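PDB 2YEQ: alkaline phosphatase D from Bacillus subtilis, which hydrolyses phosphate monoesters to an alcohol and phosphate, and is a phosphodiesterase with an active site that contains iron and calcium. Local coordinates for residues 47-61 with 79-93. Sequence-based numbering, arbitrary orientation.
With PE5 (3,6,9,12,15,18,21,24-octaoxahexacosan-1-ol), chain P; PE5 (3,6,9,12,15,18,21,24-octaoxahexacosan-1-ol), chain X.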
loop_
_atom_site.group_PDB
_atom_site.type_symbol
_atom_site.label_atom_id
_atom_site.label_comp_id
_atom_site.label_asym_id
_atom_site.label_seq_id
_atom_site.Cartn_x
_atom_site.Cartn_y
_atom_site.Cartn_z
ATOM N N LYS A 47 6.268 -10.195 -26.956
ATOM C CA LYS A 47 5.148 -11.124 -27.092
ATOM C C LYS A 47 4.695 -11.544 -25.710
ATOM O O LYS A 47 5.486 -11.551 -24.753
ATOM C CB LYS A 47 5.558 -12.355 -27.914
ATOM C CG LYS A 47 5.862 -12.020 -29.392
ATOM C CD LYS A 47 6.006 -13.273 -30.251
ATOM C CE LYS A 47 6.163 -12.946 -31.740
ATOM N NZ LYS A 47 5.281 -11.812 -32.196
ATOM N N TRP A 48 3.416 -11.878 -25.593
ATOM C CA TRP A 48 2.878 -12.346 -24.330
ATOM C C TRP A 48 1.872 -13.464 -24.549
ATOM O O TRP A 48 1.172 -13.508 -25.571
ATOM C CB TRP A 48 2.212 -11.204 -23.546
ATOM C CG TRP A 48 1.138 -10.492 -24.316
ATOM C CD1 TRP A 48 1.297 -9.434 -25.166
ATOM C CD2 TRP A 48 -0.254 -10.801 -24.319
ATOM N NE1 TRP A 48 0.077 -9.050 -25.671
ATOM C CE2 TRP A 48 -0.890 -9.873 -25.163
ATOM C CE3 TRP A 48 -1.035 -11.751 -23.659
ATOM C CZ2 TRP A 48 -2.269 -9.888 -25.381
ATOM C CZ3 TRP A 48 -2.395 -11.759 -23.876
ATOM C CH2 TRP A 48 -2.997 -10.843 -24.731
ATOM N N GLU A 49 1.783 -14.334 -23.551
ATOM C CA GLU A 49 0.877 -15.478 -23.579
ATOM C C GLU A 49 0.252 -15.692 -22.198
ATOM O O GLU A 49 0.919 -15.543 -21.162
ATOM C CB GLU A 49 1.633 -16.758 -23.954
ATOM C CG GLU A 49 2.158 -16.807 -25.373
ATOM C CD GLU A 49 3.006 -18.051 -25.642
ATOM O OE1 GLU A 49 3.606 -18.626 -24.690
ATOM O OE2 GLU A 49 3.061 -18.448 -26.824
ATOM N N VAL A 50 -1.018 -16.071 -22.209
ATOM C CA VAL A 50 -1.747 -16.463 -21.030
ATOM C C VAL A 50 -2.259 -17.900 -21.248
ATOM O O VAL A 50 -2.876 -18.210 -22.279
ATOM C CB VAL A 50 -2.952 -15.535 -20.790
ATOM C CG1 VAL A 50 -3.748 -15.989 -19.569
ATOM C CG2 VAL A 50 -2.479 -14.077 -20.640
ATOM N N ALA A 51 -2.008 -18.757 -20.275
ATOM C CA ALA A 51 -2.359 -20.166 -20.365
ATOM C C ALA A 51 -3.105 -20.631 -19.122
ATOM O O ALA A 51 -3.025 -20.011 -18.038
ATOM C CB ALA A 51 -1.078 -21.013 -20.567
ATOM N N LYS A 52 -3.787 -21.761 -19.253
ATOM C CA LYS A 52 -4.428 -22.396 -18.096
ATOM C C LYS A 52 -3.452 -23.200 -17.256
ATOM O O LYS A 52 -3.752 -23.547 -16.117
ATOM C CB LYS A 52 -5.579 -23.287 -18.547
ATOM C CG LYS A 52 -6.619 -22.548 -19.370
ATOM C CD LYS A 52 -7.952 -23.309 -19.461
ATOM C CE LYS A 52 -8.193 -23.903 -20.842
ATOM N NZ LYS A 52 -9.653 -24.057 -21.159
ATOM N N ASP A 53 -2.273 -23.460 -17.799
ATOM C CA ASP A 53 -1.302 -24.341 -17.166
ATOM C C ASP A 53 0.075 -23.749 -17.183
ATOM O O ASP A 53 0.393 -22.930 -18.043
ATOM C CB ASP A 53 -1.256 -25.685 -17.910
ATOM C CG ASP A 53 -0.803 -25.539 -19.341
ATOM O OD1 ASP A 53 -1.452 -24.763 -20.082
ATOM O OD2 ASP A 53 0.204 -26.179 -19.709
ATOM N N GLU A 54 0.913 -24.190 -16.256
ATOM C CA GLU A 54 2.236 -23.589 -16.108
ATOM C C GLU A 54 3.252 -23.978 -17.187
ATOM O O GLU A 54 4.320 -23.371 -17.262
ATOM C CB GLU A 54 2.800 -23.857 -14.715
ATOM C CG GLU A 54 3.146 -25.292 -14.425
ATOM C CD GLU A 54 3.339 -25.529 -12.937
ATOM O OE1 GLU A 54 4.451 -25.266 -12.436
ATOM O OE2 GLU A 54 2.372 -25.960 -12.269
ATOM N N HIS A 55 2.916 -24.970 -18.016
ATOM C CA HIS A 55 3.776 -25.389 -19.128
ATOM C C HIS A 55 3.321 -24.811 -20.469
ATOM O O HIS A 55 3.905 -25.106 -21.500
ATOM C CB HIS A 55 3.836 -26.915 -19.200
ATOM C CG HIS A 55 4.311 -27.546 -17.932
ATOM N ND1 HIS A 55 5.608 -27.414 -17.477
ATOM C CD2 HIS A 55 3.654 -28.273 -16.998
ATOM C CE1 HIS A 55 5.734 -28.054 -16.328
ATOM N NE2 HIS A 55 4.562 -28.582 -16.015
ATOM N N PHE A 56 2.283 -23.985 -20.444
ATOM C CA PHE A 56 1.836 -23.258 -21.631
ATOM C C PHE A 56 1.424 -24.140 -22.802
ATOM O O PHE A 56 1.588 -23.774 -23.955
ATOM C CB PHE A 56 2.881 -22.205 -22.014
ATOM C CG PHE A 56 2.928 -21.079 -21.030
ATOM C CD1 PHE A 56 3.554 -21.249 -19.797
ATOM C CD2 PHE A 56 2.259 -19.886 -21.286
ATOM C CE1 PHE A 56 3.558 -20.215 -18.855
ATOM C CE2 PHE A 56 2.245 -18.854 -20.337
ATOM C CZ PHE A 56 2.895 -19.017 -19.131
ATOM N N ARG A 57 0.842 -25.286 -22.477
ATOM C CA ARG A 57 0.259 -26.164 -23.473
ATOM C C ARG A 57 -1.176 -25.773 -23.762
ATOM O O ARG A 57 -1.696 -26.079 -24.834
ATOM C CB ARG A 57 0.339 -27.617 -23.006
ATOM C CG ARG A 57 1.749 -28.162 -23.046
ATOM C CD ARG A 57 1.829 -29.597 -22.561
ATOM N NE ARG A 57 3.164 -29.884 -22.026
ATOM C CZ ARG A 57 3.448 -30.805 -21.103
ATOM N NH1 ARG A 57 2.496 -31.582 -20.586
ATOM N NH2 ARG A 57 4.704 -30.955 -20.694
ATOM N N LYS A 58 -1.807 -25.068 -22.820
ATOM C CA LYS A 58 -3.200 -24.647 -22.970
ATOM C C LYS A 58 -3.331 -23.125 -23.007
ATOM O O LYS A 58 -3.911 -22.517 -22.101
ATOM C CB LYS A 58 -4.056 -25.215 -21.832
ATOM C CG LYS A 58 -4.124 -26.738 -21.811
ATOM C CD LYS A 58 -4.698 -27.257 -20.505
ATOM C CE LYS A 58 -4.402 -28.741 -20.289
ATOM N NZ LYS A 58 -4.431 -29.092 -18.833
ATOM N N ILE A 59 -2.832 -22.530 -24.079
ATOM C CA ILE A 59 -2.797 -21.078 -24.213
ATOM C C ILE A 59 -4.190 -20.585 -24.556
ATOM O O ILE A 59 -4.806 -21.115 -25.467
ATOM C CB ILE A 59 -1.763 -20.662 -25.289
ATOM C CG1 ILE A 59 -0.351 -20.901 -24.743
ATOM C CG2 ILE A 59 -1.953 -19.214 -25.705
ATOM C CD1 ILE A 59 0.743 -20.930 -25.816
ATOM N N VAL A 60 -4.689 -19.582 -23.822
ATOM C CA VAL A 60 -6.015 -18.997 -24.093
ATOM C C VAL A 60 -5.971 -17.629 -24.739
ATOM O O VAL A 60 -6.960 -17.184 -25.284
ATOM C CB VAL A 60 -6.865 -18.873 -22.811
ATOM C CG1 VAL A 60 -7.089 -20.251 -22.207
ATOM C CG2 VAL A 60 -6.204 -17.935 -21.783
ATOM N N ARG A 61 -4.842 -16.943 -24.658
ATOM C CA ARG A 61 -4.769 -15.559 -25.117
ATOM C C ARG A 61 -3.316 -15.247 -25.347
ATOM O O ARG A 61 -2.468 -15.657 -24.559
ATOM C CB ARG A 61 -5.358 -14.624 -24.049
ATOM C CG ARG A 61 -5.823 -13.293 -24.558
ATOM C CD ARG A 61 -7.136 -13.407 -25.305
ATOM N NE ARG A 61 -7.602 -12.098 -25.748
ATOM C CZ ARG A 61 -7.092 -11.410 -26.772
ATOM N NH1 ARG A 61 -6.079 -11.890 -27.495
ATOM N NH2 ARG A 61 -7.603 -10.228 -27.087
ATOM N N ALA A 79 -5.110 -8.326 -20.719
ATOM C CA ALA A 79 -5.429 -9.623 -21.306
ATOM C C ALA A 79 -6.890 -9.872 -21.014
ATOM O O ALA A 79 -7.273 -10.042 -19.859
ATOM C CB ALA A 79 -4.578 -10.696 -20.695
ATOM N N ASP A 80 -7.710 -9.869 -22.053
ATOM C CA ASP A 80 -9.141 -10.058 -21.884
ATOM C C ASP A 80 -9.593 -11.387 -22.496
ATOM O O ASP A 80 -8.757 -12.193 -22.896
ATOM C CB ASP A 80 -9.905 -8.870 -22.456
ATOM C CG ASP A 80 -9.730 -8.713 -23.955
ATOM O OD1 ASP A 80 -9.025 -9.522 -24.599
ATOM O OD2 ASP A 80 -10.311 -7.747 -24.483
ATOM N N GLY A 81 -10.903 -11.616 -22.538
ATOM C CA GLY A 81 -11.451 -12.878 -23.034
ATOM C C GLY A 81 -11.193 -14.029 -22.081
ATOM O O GLY A 81 -11.071 -15.164 -22.511
ATOM N N LEU A 82 -11.084 -13.734 -20.785
ATOM C CA LEU A 82 -10.802 -14.753 -19.786
ATOM C C LEU A 82 -12.078 -15.161 -19.063
ATOM O O LEU A 82 -13.092 -14.485 -19.137
ATOM C CB LEU A 82 -9.779 -14.249 -18.757
ATOM C CG LEU A 82 -8.427 -13.761 -19.282
ATOM C CD1 LEU A 82 -7.533 -13.275 -18.123
ATOM C CD2 LEU A 82 -7.731 -14.871 -20.073
ATOM N N GLU A 83 -12.007 -16.269 -18.342
ATOM C CA GLU A 83 -13.143 -16.757 -17.565
ATOM C C GLU A 83 -13.028 -16.272 -16.125
ATOM O O GLU A 83 -11.925 -16.065 -15.635
ATOM C CB GLU A 83 -13.160 -18.293 -17.549
ATOM C CG GLU A 83 -13.307 -18.960 -18.926
ATOM C CD GLU A 83 -13.248 -20.476 -18.812
ATOM O OE1 GLU A 83 -14.257 -21.062 -18.356
ATOM O OE2 GLU A 83 -12.192 -21.079 -19.143
ATOM N N PRO A 84 -14.154 -16.190 -15.423
ATOM C CA PRO A 84 -14.150 -15.668 -14.048
ATOM C C PRO A 84 -13.658 -16.643 -12.995
ATOM O O PRO A 84 -13.747 -17.847 -13.158
ATOM C CB PRO A 84 -15.599 -15.296 -13.805
ATOM C CG PRO A 84 -16.369 -16.159 -14.713
ATOM C CD PRO A 84 -15.520 -16.353 -15.939
ATOM N N ASN A 85 -13.099 -16.095 -11.929
ATOM C CA ASN A 85 -12.592 -16.851 -10.807
ATOM C C ASN A 85 -11.662 -17.990 -11.193
ATOM O O ASN A 85 -11.734 -19.082 -10.621
ATOM C CB ASN A 85 -13.769 -17.376 -9.994
ATOM C CG ASN A 85 -13.419 -17.638 -8.551
ATOM O OD1 ASN A 85 -12.413 -17.182 -8.032
ATOM N ND2 ASN A 85 -14.260 -18.413 -7.898
ATOM N N LYS A 86 -10.772 -17.724 -12.139
ATOM C CA LYS A 86 -9.875 -18.741 -12.670
ATOM C C LYS A 86 -8.416 -18.324 -12.592
ATOM O O LYS A 86 -8.079 -17.184 -12.909
ATOM C CB LYS A 86 -10.244 -19.026 -14.124
ATOM C CG LYS A 86 -9.505 -20.214 -14.708
ATOM C CD LYS A 86 -10.149 -20.726 -15.997
ATOM C CE LYS A 86 -10.236 -22.260 -16.039
ATOM N NZ LYS A 86 -8.997 -22.959 -15.600
ATOM N N VAL A 87 -7.567 -19.272 -12.196
ATOM C CA VAL A 87 -6.127 -19.098 -12.137
ATOM C C VAL A 87 -5.552 -19.214 -13.519
ATOM O O VAL A 87 -5.924 -20.134 -14.270
ATOM C CB VAL A 87 -5.472 -20.158 -11.247
ATOM C CG1 VAL A 87 -3.931 -20.105 -11.327
ATOM C CG2 VAL A 87 -5.959 -19.993 -9.814
ATOM N N TYR A 88 -4.652 -18.291 -13.876
ATOM C CA TYR A 88 -3.924 -18.392 -15.143
ATOM C C TYR A 88 -2.450 -18.199 -14.917
ATOM O O TYR A 88 -2.030 -17.673 -13.874
ATOM C CB TYR A 88 -4.411 -17.354 -16.125
ATOM C CG TYR A 88 -5.834 -17.533 -16.607
ATOM C CD1 TYR A 88 -6.120 -18.337 -17.721
ATOM C CD2 TYR A 88 -6.885 -16.869 -15.999
ATOM C CE1 TYR A 88 -7.396 -18.482 -18.195
ATOM C CE2 TYR A 88 -8.191 -17.001 -16.482
ATOM C CZ TYR A 88 -8.437 -17.813 -17.578
ATOM O OH TYR A 88 -9.718 -17.934 -18.062
ATOM N N TYR A 89 -1.668 -18.633 -15.902
ATOM C CA TYR A 89 -0.241 -18.392 -15.945
ATOM C C TYR A 89 0.043 -17.489 -17.128
ATOM O O TYR A 89 -0.707 -17.504 -18.130
ATOM C CB TYR A 89 0.524 -19.707 -16.052
ATOM C CG TYR A 89 0.266 -20.573 -14.853
ATOM C CD1 TYR A 89 -0.831 -21.435 -14.824
ATOM C CD2 TYR A 89 1.074 -20.488 -13.727
ATOM C CE1 TYR A 89 -1.100 -22.212 -13.708
ATOM C CE2 TYR A 89 0.818 -21.257 -12.596
ATOM C CZ TYR A 89 -0.275 -22.120 -12.596
ATOM O OH TYR A 89 -0.558 -22.897 -11.492
ATOM N N TYR A 90 1.103 -16.692 -17.009
ATOM C CA TYR A 90 1.466 -15.767 -18.066
ATOM C C TYR A 90 2.969 -15.636 -18.171
ATOM O O TYR A 90 3.696 -15.877 -17.206
ATOM C CB TYR A 90 0.776 -14.399 -17.853
ATOM C CG TYR A 90 1.250 -13.664 -16.613
ATOM C CD1 TYR A 90 0.660 -13.900 -15.381
ATOM C CD2 TYR A 90 2.283 -12.719 -16.683
ATOM C CE1 TYR A 90 1.095 -13.245 -14.254
ATOM C CE2 TYR A 90 2.717 -12.057 -15.558
ATOM C CZ TYR A 90 2.132 -12.311 -14.352
ATOM O OH TYR A 90 2.576 -11.688 -13.225
ATOM N N ARG A 91 3.438 -15.254 -19.360
ATOM C CA ARG A 91 4.857 -14.967 -19.568
ATOM C C ARG A 91 5.040 -14.107 -20.796
ATOM O O ARG A 91 4.139 -13.993 -21.631
ATOM C CB ARG A 91 5.671 -16.257 -19.711
ATOM C CG ARG A 91 5.389 -16.949 -20.996
ATOM C CD ARG A 91 6.260 -18.181 -21.196
ATOM N NE ARG A 91 5.766 -18.914 -22.355
ATOM C CZ ARG A 91 6.193 -20.115 -22.723
ATOM N NH1 ARG A 91 7.120 -20.747 -22.011
ATOM N NH2 ARG A 91 5.668 -20.689 -23.799
ATOM N N PHE A 92 6.219 -13.506 -20.879
ATOM C CA PHE A 92 6.578 -12.635 -21.979
ATOM C C PHE A 92 7.784 -13.210 -22.699
ATOM O O PHE A 92 8.595 -13.914 -22.101
ATOM C CB PHE A 92 6.959 -11.241 -21.461
ATOM C CG PHE A 92 5.861 -10.533 -20.723
ATOM C CD1 PHE A 92 4.958 -9.727 -21.401
ATOM C CD2 PHE A 92 5.741 -10.657 -19.352
ATOM C CE1 PHE A 92 3.965 -9.049 -20.720
ATOM C CE2 PHE A 92 4.725 -9.981 -18.653
ATOM C CZ PHE A 92 3.846 -9.180 -19.346
ATOM N N LYS A 93 7.935 -12.829 -23.960
ATOM C CA LYS A 93 9.095 -13.197 -24.768
ATOM C C LYS A 93 9.480 -11.986 -25.601
ATOM O O LYS A 93 8.616 -11.360 -26.207
ATOM C CB LYS A 93 8.731 -14.363 -25.677
ATOM C CG LYS A 93 9.862 -14.967 -26.453
ATOM C CD LYS A 93 9.297 -15.838 -27.597
ATOM C CE LYS A 93 10.286 -16.889 -28.095
ATOM N NZ LYS A 93 9.595 -17.995 -28.830
HETATM C C50 PE5 P . 6.817 -23.899 -24.552
HETATM O O1 PE5 P . 7.526 -23.641 -23.338
HETATM C C1 PE5 P . 6.814 -24.047 -22.158
HETATM C C2 PE5 P . 7.674 -23.846 -20.907
HETATM O O2 PE5 P . 7.023 -22.981 -19.959
HETATM C C3 PE5 P . 7.757 -22.727 -18.741
HETATM C C4 PE5 P . 8.701 -21.511 -18.835
HETATM O O3 PE5 P . 8.303 -20.520 -19.789
HETATM O O1 PE5 X . -11.474 -22.322 -23.093
HETATM C C1 PE5 X . -10.477 -21.525 -23.738
HETATM C C2 PE5 X . -9.617 -22.367 -24.686
HETATM O O2 PE5 X . -8.754 -23.239 -23.946
HETATM C C3 PE5 X . -7.615 -23.719 -24.671
HETATM C C4 PE5 X . -6.996 -24.876 -23.913
HETATM O O HOH W 1 -6.039 -22.643 -14.942
HETATM O O HOH W 2 4.744 -23.286 -25.383
#
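Val50 packs its CG1 methyl against Tyr88 CB and its CG2 methyl against Ala79 CB, at the centre of an antiparallel pairing between strands 47-51 and 87-93. These are the two inner strands of the four-stranded sheet in the N-terminal, E-set-like domain, and the pair illustrates how a sheet with unlike faces is built. On the Val50 side, Trp48 CB lies 3.8 Å from Phe92 CD1, and Tyr90 and Phe92 continue this apolar layer onto Leu25 of strand 23-28. A classic beta bulge, in which Val60 and Arg61 both face Val50, brings Val60 CG2 against Leu82 CD2 and Tyr88 CE1. Between the strands, Ala51 and Tyr89 exchange two nearly straight backbone hydrogen bonds.

The other face carries Phe56, presented by the type I turn Asp53-Phe56, and Tyr89, whose ring has Glu54 CB over its centre. Arg91 runs extended across Phe56, and its guanidinium stacks on the ring with centres 4.2 Å apart and planes at 12°, a cation-pi contact. Its CG stands between backbone N and carbonyl carbon (chi1 71°), a setting that carries the chain over Phe56 and alongside Glu49. With an alanine here, the Glu49 carboxylate would probably be left without its cationic mate and one face of Phe56 uncovered.

At the polar edge, Arg61 grips Asp80 OD1 through NE and NH2, with OD1 tilted out of the guanidinium plane. The Arg91 grip is flatter: Glu49 OE1 lies 2° out of the guanidinium plane, receiving NE at 3.2 Å and, on its syn lone pair, NH2 at 3.0 Å.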